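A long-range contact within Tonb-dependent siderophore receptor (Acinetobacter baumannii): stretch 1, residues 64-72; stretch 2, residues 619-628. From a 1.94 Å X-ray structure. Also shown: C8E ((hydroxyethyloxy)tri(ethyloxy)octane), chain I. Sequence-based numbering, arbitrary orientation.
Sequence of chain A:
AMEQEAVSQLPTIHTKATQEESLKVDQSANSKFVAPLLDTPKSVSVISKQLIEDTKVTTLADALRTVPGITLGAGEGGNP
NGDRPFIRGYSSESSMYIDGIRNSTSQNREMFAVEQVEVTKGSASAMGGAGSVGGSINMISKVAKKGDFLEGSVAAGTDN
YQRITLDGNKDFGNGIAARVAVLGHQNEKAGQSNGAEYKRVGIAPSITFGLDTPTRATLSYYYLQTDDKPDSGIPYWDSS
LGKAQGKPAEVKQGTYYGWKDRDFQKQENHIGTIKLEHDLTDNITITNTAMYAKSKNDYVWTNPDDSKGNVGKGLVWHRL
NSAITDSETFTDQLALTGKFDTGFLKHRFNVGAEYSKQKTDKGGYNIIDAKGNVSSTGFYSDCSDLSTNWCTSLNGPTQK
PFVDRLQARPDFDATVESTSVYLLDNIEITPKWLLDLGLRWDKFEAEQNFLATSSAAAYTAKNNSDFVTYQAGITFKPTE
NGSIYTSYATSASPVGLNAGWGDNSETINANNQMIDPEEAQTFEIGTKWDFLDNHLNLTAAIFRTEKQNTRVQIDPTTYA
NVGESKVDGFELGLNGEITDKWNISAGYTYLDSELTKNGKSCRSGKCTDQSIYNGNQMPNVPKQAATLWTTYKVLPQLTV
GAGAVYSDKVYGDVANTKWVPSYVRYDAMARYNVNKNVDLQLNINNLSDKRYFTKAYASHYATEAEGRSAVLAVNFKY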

# COMPACT_ATOMS: atom_id res chain seq x y z
N LEU A 64 -0.92 -1.72 -7.75
CA LEU A 64 -0.24 -2.83 -7.12
C LEU A 64 -0.62 -4.18 -7.71
O LEU A 64 0.10 -5.16 -7.50
CB LEU A 64 -0.52 -2.81 -5.60
CG LEU A 64 0.21 -1.68 -4.88
CD1 LEU A 64 -0.27 -1.63 -3.43
CD2 LEU A 64 1.72 -1.86 -4.95
N ARG A 65 -1.72 -4.24 -8.44
CA ARG A 65 -2.09 -5.49 -9.12
C ARG A 65 -0.99 -5.95 -10.09
O ARG A 65 -0.92 -7.13 -10.41
CB ARG A 65 -3.42 -5.37 -9.88
CG ARG A 65 -3.30 -4.80 -11.29
CD ARG A 65 -4.64 -4.82 -12.01
NE ARG A 65 -4.51 -4.29 -13.36
CZ ARG A 65 -5.03 -3.13 -13.75
NH1 ARG A 65 -5.74 -2.40 -12.90
NH2 ARG A 65 -4.86 -2.72 -14.98
N THR A 66 -0.17 -5.02 -10.56
CA THR A 66 0.93 -5.35 -11.50
C THR A 66 2.12 -6.01 -10.84
O THR A 66 3.04 -6.44 -11.56
CB THR A 66 1.48 -4.12 -12.24
OG1 THR A 66 2.09 -3.18 -11.32
CG2 THR A 66 0.39 -3.45 -13.01
N VAL A 67 2.13 -6.06 -9.51
CA VAL A 67 3.25 -6.66 -8.78
C VAL A 67 2.76 -7.94 -8.13
O VAL A 67 2.00 -7.91 -7.16
CB VAL A 67 3.77 -5.75 -7.65
CG1 VAL A 67 5.02 -6.38 -7.03
CG2 VAL A 67 4.07 -4.36 -8.18
N PRO A 68 3.22 -9.10 -8.65
CA PRO A 68 2.67 -10.34 -8.11
C PRO A 68 3.03 -10.55 -6.65
O PRO A 68 4.15 -10.23 -6.22
CB PRO A 68 3.34 -11.43 -8.96
CG PRO A 68 4.54 -10.81 -9.57
CD PRO A 68 4.32 -9.32 -9.60
N GLY A 69 2.10 -11.10 -5.91
CA GLY A 69 2.34 -11.46 -4.52
C GLY A 69 2.09 -10.31 -3.55
O GLY A 69 2.20 -10.50 -2.35
N ILE A 70 1.77 -9.12 -4.05
CA ILE A 70 1.38 -8.04 -3.15
C ILE A 70 -0.11 -8.31 -3.01
O ILE A 70 -0.82 -8.38 -3.99
CB ILE A 70 1.63 -6.64 -3.71
CG1 ILE A 70 3.10 -6.46 -4.09
CG2 ILE A 70 1.21 -5.57 -2.71
CD1 ILE A 70 4.07 -6.99 -3.08
N THR A 71 -0.55 -8.63 -1.80
CA THR A 71 -1.95 -8.88 -1.59
C THR A 71 -2.51 -7.71 -0.78
O THR A 71 -1.81 -7.14 0.05
CB THR A 71 -2.11 -10.22 -0.85
OG1 THR A 71 -1.49 -11.27 -1.65
CG2 THR A 71 -3.54 -10.56 -0.64
N LEU A 72 -3.76 -7.37 -1.02
CA LEU A 72 -4.43 -6.27 -0.33
C LEU A 72 -5.29 -6.77 0.82
O LEU A 72 -6.00 -7.78 0.70
CB LEU A 72 -5.34 -5.50 -1.27
CG LEU A 72 -4.68 -4.95 -2.51
CD1 LEU A 72 -5.69 -4.26 -3.42
CD2 LEU A 72 -3.55 -4.02 -2.08
N PRO A 619 -2.23 -16.20 6.08
CA PRO A 619 -3.25 -15.45 5.37
C PRO A 619 -2.67 -14.34 4.54
O PRO A 619 -1.52 -13.90 4.76
CB PRO A 619 -4.13 -14.85 6.49
CG PRO A 619 -3.36 -14.98 7.75
CD PRO A 619 -2.22 -15.94 7.54
N ASN A 620 -3.44 -13.90 3.55
CA ASN A 620 -3.07 -12.78 2.73
C ASN A 620 -1.77 -13.02 1.96
O ASN A 620 -1.03 -12.08 1.65
CB ASN A 620 -3.01 -11.52 3.59
CG ASN A 620 -4.24 -11.37 4.48
OD1 ASN A 620 -4.14 -11.36 5.71
ND2 ASN A 620 -5.41 -11.32 3.87
N VAL A 621 -1.49 -14.29 1.66
CA VAL A 621 -0.41 -14.63 0.74
C VAL A 621 -0.68 -15.86 -0.11
O VAL A 621 -0.96 -16.96 0.37
CB VAL A 621 1.01 -14.68 1.41
CG1 VAL A 621 0.98 -15.27 2.77
CG2 VAL A 621 1.99 -15.48 0.56
N PRO A 622 -0.60 -15.67 -1.43
CA PRO A 622 -0.82 -16.79 -2.33
C PRO A 622 0.44 -17.62 -2.48
O PRO A 622 1.55 -17.08 -2.42
CB PRO A 622 -1.13 -16.11 -3.65
CG PRO A 622 -0.30 -14.83 -3.60
CD PRO A 622 -0.30 -14.43 -2.15
N LYS A 623 0.27 -18.91 -2.71
CA LYS A 623 1.43 -19.77 -2.94
C LYS A 623 2.16 -19.41 -4.23
O LYS A 623 3.38 -19.55 -4.33
CB LYS A 623 1.00 -21.23 -2.99
CG LYS A 623 2.10 -22.20 -2.61
CD LYS A 623 1.52 -23.55 -2.20
CE LYS A 623 0.79 -23.46 -0.87
NZ LYS A 623 -0.12 -24.62 -0.70
N GLN A 624 1.39 -19.00 -5.23
CA GLN A 624 1.93 -18.56 -6.53
C GLN A 624 1.16 -17.35 -7.00
O GLN A 624 -0.04 -17.25 -6.75
CB GLN A 624 1.77 -19.64 -7.61
CG GLN A 624 2.59 -20.88 -7.39
CD GLN A 624 2.63 -21.74 -8.63
OE1 GLN A 624 3.46 -21.54 -9.51
NE2 GLN A 624 1.71 -22.69 -8.72
N ALA A 625 1.85 -16.48 -7.73
CA ALA A 625 1.22 -15.38 -8.43
C ALA A 625 2.09 -14.92 -9.62
O ALA A 625 3.30 -15.13 -9.62
CB ALA A 625 0.96 -14.23 -7.47
N ALA A 626 1.48 -14.30 -10.62
CA ALA A 626 2.22 -13.83 -11.79
C ALA A 626 1.49 -12.71 -12.48
O ALA A 626 0.26 -12.66 -12.45
CB ALA A 626 2.48 -14.97 -12.76
N THR A 627 2.24 -11.79 -13.09
CA THR A 627 1.64 -10.73 -13.85
C THR A 627 2.44 -10.53 -15.13
O THR A 627 3.66 -10.79 -15.21
CB THR A 627 1.56 -9.38 -13.12
OG1 THR A 627 2.87 -8.84 -12.96
CG2 THR A 627 0.87 -9.49 -11.72
N LEU A 628 1.73 -10.05 -16.12
CA LEU A 628 2.33 -9.78 -17.45
C LEU A 628 1.62 -8.59 -18.06
O LEU A 628 0.38 -8.53 -18.10
CB LEU A 628 2.21 -11.00 -18.33
CG LEU A 628 2.51 -10.79 -19.83
CD1 LEU A 628 3.97 -10.55 -20.02
CD2 LEU A 628 2.08 -12.01 -20.62
C1 C8E I . 4.05 -17.51 -15.49
C2 C8E I . 3.45 -18.89 -15.33
C3 C8E I . 2.20 -18.89 -14.45
C4 C8E I . 2.27 -20.02 -13.43
C5 C8E I . 0.89 -20.48 -12.96
C6 C8E I . 0.91 -21.99 -12.75
C7 C8E I . -0.32 -22.51 -12.02
C8 C8E I . -0.03 -23.89 -11.45
O9 C8E I . -1.04 -24.22 -10.50
O HOH W 1 1.81 -11.09 0.67
O HOH W 2 -6.36 -10.48 1.19

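A turn packs here against a strand and the loop leading into it, from residues more than 540 positions away, and one direct hydrogen bond pins the contact. Thr627, in its p rotamer (chi1 69°), donates from OG1 to Thr66 O at 2.8 Å. The same rotamer lays its methyl near the neighbouring carbonyl, with CG2 3.2 Å from Arg65 O, so one small branched side chain meets two consecutive carbonyl oxygens, its hydroxyl bonding to one and its methyl in van der Waals contact with the other.

Pro68 continues the packing. Its CB sits 4.0 Å from Ala625 CB, and its CD lies 3.7 Å from Thr627 OG1; Ala625 and Thr627, alternate residues of the strand, both point toward the turn. Pro68 and Gly69 form the corners of a type II turn, closed by a weak bond from Ile70 N to Val67 O (3.3 Å). Gly69, at phi/psi 86/-4, suits that corner: a CB would jam against the preceding carbonyl oxygen.

Beyond the turn, Thr71 points toward the loop in its m rotamer, placing OG1 3.4 Å from Pro622 CD while its CB approaches Asn620 O at 3.3 Å. Water finishes this end: one molecule donates to both Gly69 O (3.1 Å) and Asn620 O (3.2 Å), and another links Leu72 O (2.8 Å) to Asn620 ND2 (3.0 Å).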